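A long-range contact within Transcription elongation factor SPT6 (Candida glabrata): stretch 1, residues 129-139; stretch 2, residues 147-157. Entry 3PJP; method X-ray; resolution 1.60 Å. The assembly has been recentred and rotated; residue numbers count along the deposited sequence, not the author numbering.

Stretch 1 129-139: NPKKSVYYFSL
Stretch 2 (147-157) FYLIFKLNAES

Strands 134-139 and 147-152 of SPT6 run antiparallel, their N-to-C directions 157° apart and their axes approaching to 4.5 Å; the two stretches bury 793 Å² between them. Hydrogen-bonded pairs Val134-Lys152, Tyr136-Ile150 and Ser138-Tyr148 (CA-CA 5.7, 5.5 and 5.2 Å) alternate with non-hydrogen-bonded pairs Tyr135-Phe151, Phe137-Leu149 and Leu139-Phe147 (4.2, 4.7 and 4.6 Å). Each hydrogen-bonded pair closes a ring of two N-H...O bonds: Val134 N to Lys152 O 3.0 Å and Lys152 N to Val134 O 3.1 Å; Tyr136 N to Ile150 O and Ile150 N to Tyr136 O, both 3.0 Å; Ser138 N to Tyr148 O 3.1 Å and Tyr148 N to Ser138 O 2.8 Å.

Phe147, Tyr148 and Ser138 cover the most surface. The CA-to-CB bond of Phe147 (phi/psi -125/151, chi1 -69°, m) points sideways, and its ring meets Leu139 (m, t): Phe147 CE1 lies 3.5 Å from Leu139 CD2, an apolar contact. Tyr148 (-90/146, chi1 -57°, m) shares a sheet face with Ser138 (-148/164, chi1 62°, p). Ser138 OG approaches the edge of the Tyr148 ring, 3.6 Å from Tyr148 CD2.

On the other face, Leu149 (t, p) offers CD1 to two rings, 3.9 Å from Phe137 CE1 and 4.0 Å from Tyr135 CD1. Tyr135 and Phe151, both p, touch through their CB atoms at 3.5 Å while their ring ends lead away.

Beyond the strands, type I turns span Asn129-Lys132 and Asn154-Ser157. Ala155 N donates to Pro130 O (2.8 Å), and Pro130 CB packs 3.6 Å from Ala155 CB. A water bridges the loops, donating to Lys131 O (2.8 Å) and Leu153 O (2.7 Å).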

# COMPACT_ATOMS: atom_id res chain seq x y z
N ASN A 129 9.59 12.70 27.36
CA ASN A 129 8.59 13.74 27.17
C ASN A 129 7.18 13.28 27.53
O ASN A 129 6.34 13.08 26.66
CB ASN A 129 8.61 14.24 25.72
CG ASN A 129 9.97 14.78 25.32
OD1 ASN A 129 10.82 14.05 24.83
ND2 ASN A 129 10.17 16.08 25.52
N PRO A 130 6.93 13.12 28.84
CA PRO A 130 5.70 12.51 29.37
C PRO A 130 4.44 13.31 29.05
O PRO A 130 3.35 12.76 29.14
CB PRO A 130 5.93 12.52 30.89
CG PRO A 130 7.40 12.72 31.07
CD PRO A 130 7.83 13.56 29.91
N LYS A 131 4.59 14.58 28.69
CA LYS A 131 3.42 15.40 28.39
C LYS A 131 3.15 15.56 26.90
O LYS A 131 2.12 16.09 26.52
CB LYS A 131 3.53 16.77 29.06
CG LYS A 131 2.80 16.86 30.39
CD LYS A 131 3.73 17.28 31.51
CE LYS A 131 3.45 18.71 31.96
NZ LYS A 131 4.37 19.13 33.05
N LYS A 132 4.08 15.09 26.07
CA LYS A 132 3.97 15.28 24.62
C LYS A 132 3.45 14.04 23.91
O LYS A 132 3.93 12.93 24.13
CB LYS A 132 5.33 15.67 24.03
CG LYS A 132 5.82 17.05 24.43
CD LYS A 132 5.06 18.15 23.70
CE LYS A 132 5.91 18.77 22.61
NZ LYS A 132 6.35 17.78 21.59
N SER A 133 2.46 14.23 23.04
CA SER A 133 2.00 13.14 22.20
C SER A 133 3.05 12.86 21.14
O SER A 133 3.82 13.75 20.77
CB SER A 133 0.66 13.51 21.55
OG SER A 133 0.80 14.65 20.72
N VAL A 134 3.09 11.63 20.65
CA VAL A 134 3.99 11.30 19.56
C VAL A 134 3.32 10.27 18.67
O VAL A 134 2.47 9.51 19.13
CB VAL A 134 5.35 10.77 20.07
CG1 VAL A 134 5.19 9.41 20.72
CG2 VAL A 134 6.37 10.71 18.94
N TYR A 135 3.68 10.28 17.39
CA TYR A 135 3.22 9.25 16.47
C TYR A 135 4.18 9.07 15.30
O TYR A 135 4.80 10.03 14.84
CB TYR A 135 1.79 9.53 15.97
CG TYR A 135 1.63 10.71 15.03
CD1 TYR A 135 1.57 10.53 13.66
CD2 TYR A 135 1.48 12.01 15.53
CE1 TYR A 135 1.40 11.60 12.80
CE2 TYR A 135 1.30 13.09 14.67
CZ TYR A 135 1.26 12.87 13.31
OH TYR A 135 1.09 13.93 12.45
N TYR A 136 4.30 7.83 14.84
CA TYR A 136 5.14 7.48 13.70
C TYR A 136 4.42 6.51 12.78
O TYR A 136 3.54 5.77 13.22
CB TYR A 136 6.44 6.86 14.18
CG TYR A 136 7.30 7.83 14.94
CD1 TYR A 136 7.79 8.98 14.33
CD2 TYR A 136 7.63 7.60 16.27
CE1 TYR A 136 8.58 9.88 15.03
CE2 TYR A 136 8.42 8.49 16.98
CZ TYR A 136 8.89 9.63 16.35
OH TYR A 136 9.68 10.51 17.05
N PHE A 137 4.79 6.53 11.50
CA PHE A 137 4.38 5.51 10.54
C PHE A 137 5.57 4.61 10.30
O PHE A 137 6.72 5.07 10.33
CB PHE A 137 3.96 6.16 9.21
CG PHE A 137 2.84 7.14 9.32
CD1 PHE A 137 1.52 6.70 9.37
CD2 PHE A 137 3.09 8.49 9.38
CE1 PHE A 137 0.48 7.60 9.47
CE2 PHE A 137 2.05 9.41 9.48
CZ PHE A 137 0.75 8.96 9.52
N SER A 138 5.30 3.33 10.08
CA SER A 138 6.34 2.38 9.66
C SER A 138 5.75 1.31 8.75
O SER A 138 4.54 1.14 8.66
CB SER A 138 7.01 1.76 10.90
OG SER A 138 6.07 1.04 11.66
N LEU A 139 6.62 0.59 8.03
CA LEU A 139 6.15 -0.41 7.10
C LEU A 139 5.72 -1.70 7.78
O LEU A 139 6.38 -2.19 8.69
CB LEU A 139 7.22 -0.71 6.06
CG LEU A 139 7.24 0.23 4.86
CD1 LEU A 139 8.54 0.07 4.07
CD2 LEU A 139 6.03 -0.03 3.97
N PHE A 147 0.83 -0.07 6.41
CA PHE A 147 1.70 0.67 7.29
C PHE A 147 1.13 0.56 8.70
O PHE A 147 -0.09 0.41 8.89
CB PHE A 147 1.72 2.15 6.91
CG PHE A 147 2.40 2.43 5.60
CD1 PHE A 147 3.73 2.81 5.57
CD2 PHE A 147 1.71 2.30 4.41
CE1 PHE A 147 4.36 3.07 4.36
CE2 PHE A 147 2.33 2.56 3.20
CZ PHE A 147 3.67 2.94 3.18
N TYR A 148 2.01 0.63 9.69
CA TYR A 148 1.55 0.85 11.06
C TYR A 148 1.48 2.34 11.34
O TYR A 148 2.28 3.12 10.82
CB TYR A 148 2.48 0.20 12.08
CG TYR A 148 2.67 -1.27 11.91
CD1 TYR A 148 1.63 -2.17 12.13
CD2 TYR A 148 3.91 -1.78 11.54
CE1 TYR A 148 1.82 -3.53 11.98
CE2 TYR A 148 4.11 -3.13 11.38
CZ TYR A 148 3.08 -4.01 11.60
OH TYR A 148 3.31 -5.36 11.45
N LEU A 149 0.51 2.73 12.16
CA LEU A 149 0.45 4.06 12.74
C LEU A 149 0.48 3.84 14.25
O LEU A 149 -0.48 3.37 14.83
CB LEU A 149 -0.85 4.75 12.33
CG LEU A 149 -1.33 6.03 13.03
CD1 LEU A 149 -0.21 7.02 13.29
CD2 LEU A 149 -2.42 6.67 12.19
N ILE A 150 1.62 4.15 14.85
CA ILE A 150 1.87 3.83 16.26
C ILE A 150 1.98 5.14 17.02
O ILE A 150 2.71 6.05 16.60
CB ILE A 150 3.16 3.02 16.42
CG1 ILE A 150 3.19 1.87 15.40
CG2 ILE A 150 3.31 2.50 17.86
CD1 ILE A 150 4.43 1.01 15.46
N PHE A 151 1.24 5.26 18.11
CA PHE A 151 1.09 6.55 18.80
C PHE A 151 0.83 6.41 20.30
O PHE A 151 0.38 5.37 20.78
CB PHE A 151 -0.02 7.40 18.15
CG PHE A 151 -1.39 6.78 18.20
CD1 PHE A 151 -2.30 7.15 19.18
CD2 PHE A 151 -1.79 5.84 17.27
CE1 PHE A 151 -3.57 6.59 19.23
CE2 PHE A 151 -3.07 5.28 17.31
CZ PHE A 151 -3.96 5.67 18.30
N LYS A 152 1.12 7.48 21.02
CA LYS A 152 0.92 7.53 22.46
C LYS A 152 0.68 8.99 22.82
O LYS A 152 1.48 9.87 22.46
CB LYS A 152 2.16 6.98 23.16
CG LYS A 152 2.02 6.77 24.65
CD LYS A 152 3.32 6.17 25.20
CE LYS A 152 3.26 5.97 26.72
NZ LYS A 152 2.50 4.75 27.04
N LEU A 153 -0.43 9.25 23.51
CA LEU A 153 -0.88 10.61 23.82
C LEU A 153 -0.03 11.29 24.90
O LEU A 153 0.28 12.48 24.79
CB LEU A 153 -2.34 10.56 24.28
CG LEU A 153 -2.95 11.91 24.67
CD1 LEU A 153 -3.26 12.75 23.44
CD2 LEU A 153 -4.19 11.71 25.52
N ASN A 154 0.33 10.54 25.93
CA ASN A 154 1.16 11.03 27.01
C ASN A 154 1.54 9.86 27.91
O ASN A 154 1.12 8.73 27.67
CB ASN A 154 0.43 12.10 27.82
CG ASN A 154 -0.91 11.62 28.34
OD1 ASN A 154 -1.02 10.51 28.87
ND2 ASN A 154 -1.95 12.43 28.16
N ALA A 155 2.31 10.13 28.95
CA ALA A 155 2.82 9.07 29.81
C ALA A 155 1.72 8.29 30.54
O ALA A 155 1.90 7.13 30.90
CB ALA A 155 3.81 9.64 30.82
N GLU A 156 0.56 8.93 30.74
CA GLU A 156 -0.53 8.29 31.48
C GLU A 156 -1.47 7.51 30.57
O GLU A 156 -2.44 6.91 31.05
CB GLU A 156 -1.31 9.34 32.27
CG GLU A 156 -0.49 10.06 33.33
CD GLU A 156 0.46 11.08 32.73
OE1 GLU A 156 0.04 11.82 31.81
OE2 GLU A 156 1.63 11.14 33.17
N SER A 157 -1.19 7.50 29.28
CA SER A 157 -2.05 6.83 28.32
C SER A 157 -1.35 5.66 27.64
O SER A 157 -0.12 5.58 27.62
CB SER A 157 -2.54 7.82 27.25
OG SER A 157 -3.29 8.87 27.84
O HOH W 1 1.38 14.06 31.01
O HOH W 2 -0.08 15.09 25.14
O HOH W 3 4.00 10.01 23.80